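Acetylxylan esterase A (Aspergillus awamori, PDB 5X6S) hydrolyses acetyl ester groups on the xylan backbone, a serine esterase step in the breakdown of plant hemicellulose. Local coordinates at residues G2-N13 against V17-S29. Numbering follows the deposited sequence.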
loop_
_atom_site.group_PDB
_atom_site.type_symbol
_atom_site.label_atom_id
_atom_site.label_comp_id
_atom_site.label_asym_id
_atom_site.label_seq_id
_atom_site.Cartn_x
_atom_site.Cartn_y
_atom_site.Cartn_z
ATOM N N GLY A 2 6.290 -24.547 -9.274
ATOM C CA GLY A 2 6.841 -25.499 -8.248
ATOM C C GLY A 2 8.319 -25.574 -8.449
ATOM O O GLY A 2 8.904 -26.620 -8.289
ATOM N N SER A 3 8.925 -24.425 -8.766
ATOM C CA SER A 3 10.337 -24.335 -8.909
ATOM C C SER A 3 10.858 -22.977 -8.383
ATOM O O SER A 3 10.082 -22.011 -8.218
ATOM C CB SER A 3 10.682 -24.493 -10.378
ATOM O OG SER A 3 10.356 -23.299 -11.047
ATOM N N LEU A 4 12.169 -22.920 -8.163
ATOM C CA LEU A 4 12.854 -21.693 -7.810
ATOM C C LEU A 4 13.519 -21.141 -9.069
ATOM O O LEU A 4 14.295 -21.830 -9.726
ATOM C CB LEU A 4 13.901 -21.914 -6.720
ATOM C CG LEU A 4 14.623 -20.678 -6.148
ATOM C CD1 LEU A 4 13.735 -20.057 -5.065
ATOM C CD2 LEU A 4 16.006 -21.020 -5.583
ATOM N N GLN A 5 13.172 -19.906 -9.415
ATOM C CA GLN A 5 13.646 -19.257 -10.649
ATOM C C GLN A 5 14.400 -17.998 -10.249
ATOM O O GLN A 5 13.946 -17.241 -9.350
ATOM C CB GLN A 5 12.482 -18.853 -11.579
ATOM C CG GLN A 5 11.485 -19.992 -11.927
ATOM C CD GLN A 5 9.969 -19.675 -11.567
ATOM O OE1 GLN A 5 9.505 -19.831 -10.381
ATOM N NE2 GLN A 5 9.197 -19.291 -12.593
ATOM N N GLN A 6 15.509 -17.755 -10.929
ATOM C CA GLN A 6 16.167 -16.459 -10.853
ATOM C C GLN A 6 15.527 -15.445 -11.805
ATOM O O GLN A 6 15.189 -15.783 -12.932
ATOM C CB GLN A 6 17.645 -16.571 -11.130
ATOM C CG GLN A 6 18.347 -15.239 -11.053
ATOM C CD GLN A 6 19.848 -15.311 -11.136
ATOM O OE1 GLN A 6 20.422 -16.352 -11.436
ATOM N NE2 GLN A 6 20.492 -14.194 -10.878
ATOM N N VAL A 7 15.343 -14.215 -11.343
ATOM C CA VAL A 7 14.792 -13.148 -12.118
ATOM C C VAL A 7 15.820 -12.048 -12.196
ATOM O O VAL A 7 16.358 -11.592 -11.189
ATOM C CB VAL A 7 13.450 -12.610 -11.555
ATOM C CG1 VAL A 7 12.974 -11.414 -12.364
ATOM C CG2 VAL A 7 12.407 -13.740 -11.472
ATOM N N THR A 8 16.077 -11.603 -13.414
ATOM C CA THR A 8 17.182 -10.715 -13.684
ATOM C C THR A 8 16.801 -9.342 -14.103
ATOM O O THR A 8 17.609 -8.425 -14.003
ATOM C CB THR A 8 18.133 -11.321 -14.735
ATOM O OG1 THR A 8 19.223 -10.451 -14.870
ATOM C CG2 THR A 8 17.521 -11.467 -16.043
ATOM N N ASP A 9 15.598 -9.118 -14.574
ATOM C CA ASP A 9 15.319 -7.719 -15.012
ATOM C C ASP A 9 14.086 -7.219 -14.287
ATOM O O ASP A 9 12.990 -7.135 -14.865
ATOM C CB ASP A 9 15.152 -7.717 -16.542
ATOM C CG ASP A 9 14.839 -6.335 -17.126
ATOM O OD1 ASP A 9 15.692 -5.418 -16.975
ATOM O OD2 ASP A 9 13.749 -6.186 -17.773
ATOM N N PHE A 10 14.232 -6.907 -13.009
ATOM C CA PHE A 10 13.044 -6.623 -12.201
ATOM C C PHE A 10 12.902 -5.147 -11.876
ATOM O O PHE A 10 12.060 -4.787 -11.062
ATOM C CB PHE A 10 13.056 -7.455 -10.913
ATOM C CG PHE A 10 14.302 -7.288 -10.106
ATOM C CD1 PHE A 10 14.423 -6.230 -9.218
ATOM C CD2 PHE A 10 15.374 -8.188 -10.245
ATOM C CE1 PHE A 10 15.610 -6.042 -8.482
ATOM C CE2 PHE A 10 16.558 -8.003 -9.508
ATOM C CZ PHE A 10 16.653 -6.982 -8.600
ATOM N N GLY A 11 13.772 -4.307 -12.465
ATOM C CA GLY A 11 13.768 -2.890 -12.213
ATOM C C GLY A 11 15.122 -2.412 -11.769
ATOM O O GLY A 11 16.085 -3.172 -11.813
ATOM N N ASP A 12 15.212 -1.165 -11.327
ATOM C CA ASP A 12 16.503 -0.561 -11.001
ATOM C C ASP A 12 17.243 -1.375 -9.910
ATOM O O ASP A 12 16.666 -1.748 -8.888
ATOM C CB ASP A 12 16.357 0.864 -10.552
ATOM C CG ASP A 12 15.937 1.799 -11.708
ATOM O OD1 ASP A 12 16.064 1.366 -12.890
ATOM O OD2 ASP A 12 15.499 2.940 -11.421
ATOM N N ASN A 13 18.527 -1.659 -10.168
ATOM C CA ASN A 13 19.262 -2.559 -9.296
ATOM C C ASN A 13 20.754 -2.242 -9.329
ATOM O O ASN A 13 21.540 -3.117 -9.592
ATOM C CB ASN A 13 18.945 -4.016 -9.674
ATOM C CG ASN A 13 19.622 -5.042 -8.761
ATOM O OD1 ASN A 13 19.885 -4.771 -7.576
ATOM N ND2 ASN A 13 19.909 -6.222 -9.303
ATOM N N VAL A 17 21.821 -6.747 -6.478
ATOM C CA VAL A 17 21.222 -7.774 -5.637
ATOM C C VAL A 17 20.622 -8.884 -6.532
ATOM O O VAL A 17 20.009 -8.562 -7.563
ATOM C CB VAL A 17 20.132 -7.144 -4.723
ATOM C CG1 VAL A 17 19.592 -8.134 -3.727
ATOM C CG2 VAL A 17 20.679 -5.912 -4.032
ATOM N N GLY A 18 20.750 -10.159 -6.142
ATOM C CA GLY A 18 20.064 -11.250 -6.881
ATOM C C GLY A 18 18.602 -11.413 -6.477
ATOM O O GLY A 18 18.248 -11.130 -5.334
ATOM N N MET A 19 17.757 -11.870 -7.391
ATOM C CA MET A 19 16.377 -12.127 -7.091
ATOM C C MET A 19 16.027 -13.558 -7.470
ATOM O O MET A 19 16.230 -13.944 -8.625
ATOM C CB MET A 19 15.459 -11.181 -7.853
ATOM C CG MET A 19 14.010 -11.486 -7.664
ATOM S SD MET A 19 12.938 -10.372 -8.547
ATOM C CE MET A 19 11.336 -11.120 -8.276
ATOM N N TYR A 20 15.555 -14.330 -6.514
ATOM C CA TYR A 20 15.047 -15.679 -6.772
ATOM C C TYR A 20 13.654 -15.778 -6.236
ATOM O O TYR A 20 13.369 -15.292 -5.135
ATOM C CB TYR A 20 15.918 -16.765 -6.153
ATOM C CG TYR A 20 17.363 -16.737 -6.642
ATOM C CD1 TYR A 20 18.262 -15.828 -6.138
ATOM C CD2 TYR A 20 17.795 -17.590 -7.628
ATOM C CE1 TYR A 20 19.598 -15.805 -6.540
ATOM C CE2 TYR A 20 19.124 -17.583 -8.059
ATOM C CZ TYR A 20 20.015 -16.679 -7.512
ATOM O OH TYR A 20 21.299 -16.607 -7.961
ATOM N N ILE A 21 12.763 -16.417 -6.983
ATOM C CA ILE A 21 11.394 -16.640 -6.510
ATOM C C ILE A 21 10.964 -18.087 -6.529
ATOM O O ILE A 21 11.342 -18.862 -7.425
ATOM C CB ILE A 21 10.351 -15.812 -7.284
ATOM C CG1 ILE A 21 10.313 -16.186 -8.762
ATOM C CG2 ILE A 21 10.692 -14.354 -7.188
ATOM C CD1 ILE A 21 9.133 -15.485 -9.477
ATOM N N TYR A 22 10.198 -18.478 -5.516
ATOM C CA TYR A 22 9.533 -19.751 -5.544
ATOM C C TYR A 22 8.073 -19.517 -5.868
ATOM O O TYR A 22 7.342 -18.909 -5.079
ATOM C CB TYR A 22 9.660 -20.540 -4.247
ATOM C CG TYR A 22 9.007 -21.907 -4.344
ATOM C CD1 TYR A 22 9.683 -22.996 -4.893
ATOM C CD2 TYR A 22 7.725 -22.121 -3.895
ATOM C CE1 TYR A 22 9.047 -24.265 -5.013
ATOM C CE2 TYR A 22 7.108 -23.359 -3.982
ATOM C CZ TYR A 22 7.786 -24.441 -4.548
ATOM O OH TYR A 22 7.164 -25.675 -4.621
ATOM N N VAL A 23 7.648 -20.075 -7.002
ATOM C CA VAL A 23 6.242 -20.031 -7.401
ATOM C C VAL A 23 5.639 -21.429 -7.184
ATOM O O VAL A 23 6.058 -22.381 -7.851
ATOM C CB VAL A 23 6.061 -19.596 -8.880
ATOM C CG1 VAL A 23 4.585 -19.468 -9.217
ATOM C CG2 VAL A 23 6.748 -18.258 -9.152
ATOM N N PRO A 24 4.720 -21.570 -6.216
ATOM C CA PRO A 24 4.253 -22.918 -5.934
ATOM C C PRO A 24 3.374 -23.511 -7.041
ATOM O O PRO A 24 2.796 -22.786 -7.841
ATOM C CB PRO A 24 3.428 -22.740 -4.671
ATOM C CG PRO A 24 2.929 -21.319 -4.721
ATOM C CD PRO A 24 4.079 -20.569 -5.357
ATOM N N ASN A 25 3.333 -24.823 -7.084
ATOM C CA ASN A 25 2.328 -25.529 -7.864
ATOM C C ASN A 25 0.912 -25.143 -7.506
ATOM O O ASN A 25 0.149 -24.843 -8.395
ATOM C CB ASN A 25 2.541 -27.028 -7.711
ATOM C CG ASN A 25 3.757 -27.471 -8.469
ATOM O OD1 ASN A 25 4.041 -26.946 -9.585
ATOM N ND2 ASN A 25 4.512 -28.414 -7.905
ATOM N N ASN A 26 0.586 -25.125 -6.215
ATOM C CA ASN A 26 -0.732 -24.760 -5.703
ATOM C C ASN A 26 -0.834 -23.213 -5.584
ATOM O O ASN A 26 -1.196 -22.682 -4.558
ATOM C CB ASN A 26 -0.998 -25.478 -4.350
ATOM C CG ASN A 26 -2.479 -25.373 -3.871
ATOM O OD1 ASN A 26 -3.395 -25.286 -4.707
ATOM N ND2 ASN A 26 -2.720 -25.452 -2.509
ATOM N N LEU A 27 -0.507 -22.522 -6.647
ATOM C CA LEU A 27 -0.562 -21.062 -6.666
ATOM C C LEU A 27 -2.008 -20.574 -6.481
ATOM O O LEU A 27 -2.921 -21.066 -7.159
ATOM C CB LEU A 27 0.018 -20.552 -7.971
ATOM C CG LEU A 27 0.187 -19.039 -8.148
ATOM C CD1 LEU A 27 1.219 -18.497 -7.179
ATOM C CD2 LEU A 27 0.557 -18.741 -9.601
ATOM N N ALA A 28 -2.224 -19.665 -5.531
ATOM C CA ALA A 28 -3.524 -18.993 -5.350
ATOM C C ALA A 28 -3.902 -18.138 -6.553
ATOM O O ALA A 28 -3.034 -17.686 -7.294
ATOM C CB ALA A 28 -3.551 -18.137 -4.118
ATOM N N SER A 29 -5.207 -17.950 -6.754
ATOM C CA SER A 29 -5.720 -17.088 -7.829
ATOM C C SER A 29 -5.166 -15.667 -7.725
ATOM O O SER A 29 -4.867 -15.012 -8.738
ATOM C CB SER A 29 -7.263 -17.014 -7.753
ATOM O OG SER A 29 -7.804 -18.242 -8.251
HETATM O O HOH W 1 18.832 -11.931 -10.042
#
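Over one face of the Tyr20 ring lies Gln6, whose CG makes a CH-pi contact offset toward the rim, 4.2 Å from the ring centroid. The extended Gln6 chain continues over the ring, CG anti to the backbone N (chi1 -180°), until its amide reaches the phenol end with the two planes 31° apart. The Phe10 ring takes Val17 O at its edge, in plane, while Met19 SD sits obliquely to it in a Met-aromatic contact, 3.7 Å from Phe10 CD2. These groups belong to the N-terminal antiparallel beta hairpin of the alpha/beta-hydrolase fold: strand 3-7 is an outermost strand of the central sheet, and strand 18-23 pairs on its other side with strand 63-68. At the centre of the hairpin Gln5 and Ile21 form a hydrogen-bonded pair, with Ile21 N to Gln5 O at 2.8 Å. Flanking it are the non-hydrogen-bonded pairs Leu4-Tyr22 and Gln6-Tyr20; on their face Leu4 CD1 packs 4.1 Å from Tyr20 CB, and helix 44-49 lies against both residues. The other face carries Val7, Met19 and Ile21. Val7 and Met19 run side by side, and helix 91-106 packs on Met19. Near the chain start, Tyr22 passes beside Gly2, its OH hydrogen-bonded to Glu58 of helix 53-60. At the loop end of the hairpin a water joins the strands, donating to Val7 O and accepting from Met19 N and Gln6 NE2. Beyond it, the Asn13 amide grips the backbone of Val17 twice: OD1, also hydrogen-bonded to Ser94, receives Val17 N on an in-plane lone pair at 3.0 Å, and ND2 donates to Val17 O at 2.9 Å, that oxygen lying 24° out of the Asn13 amide plane.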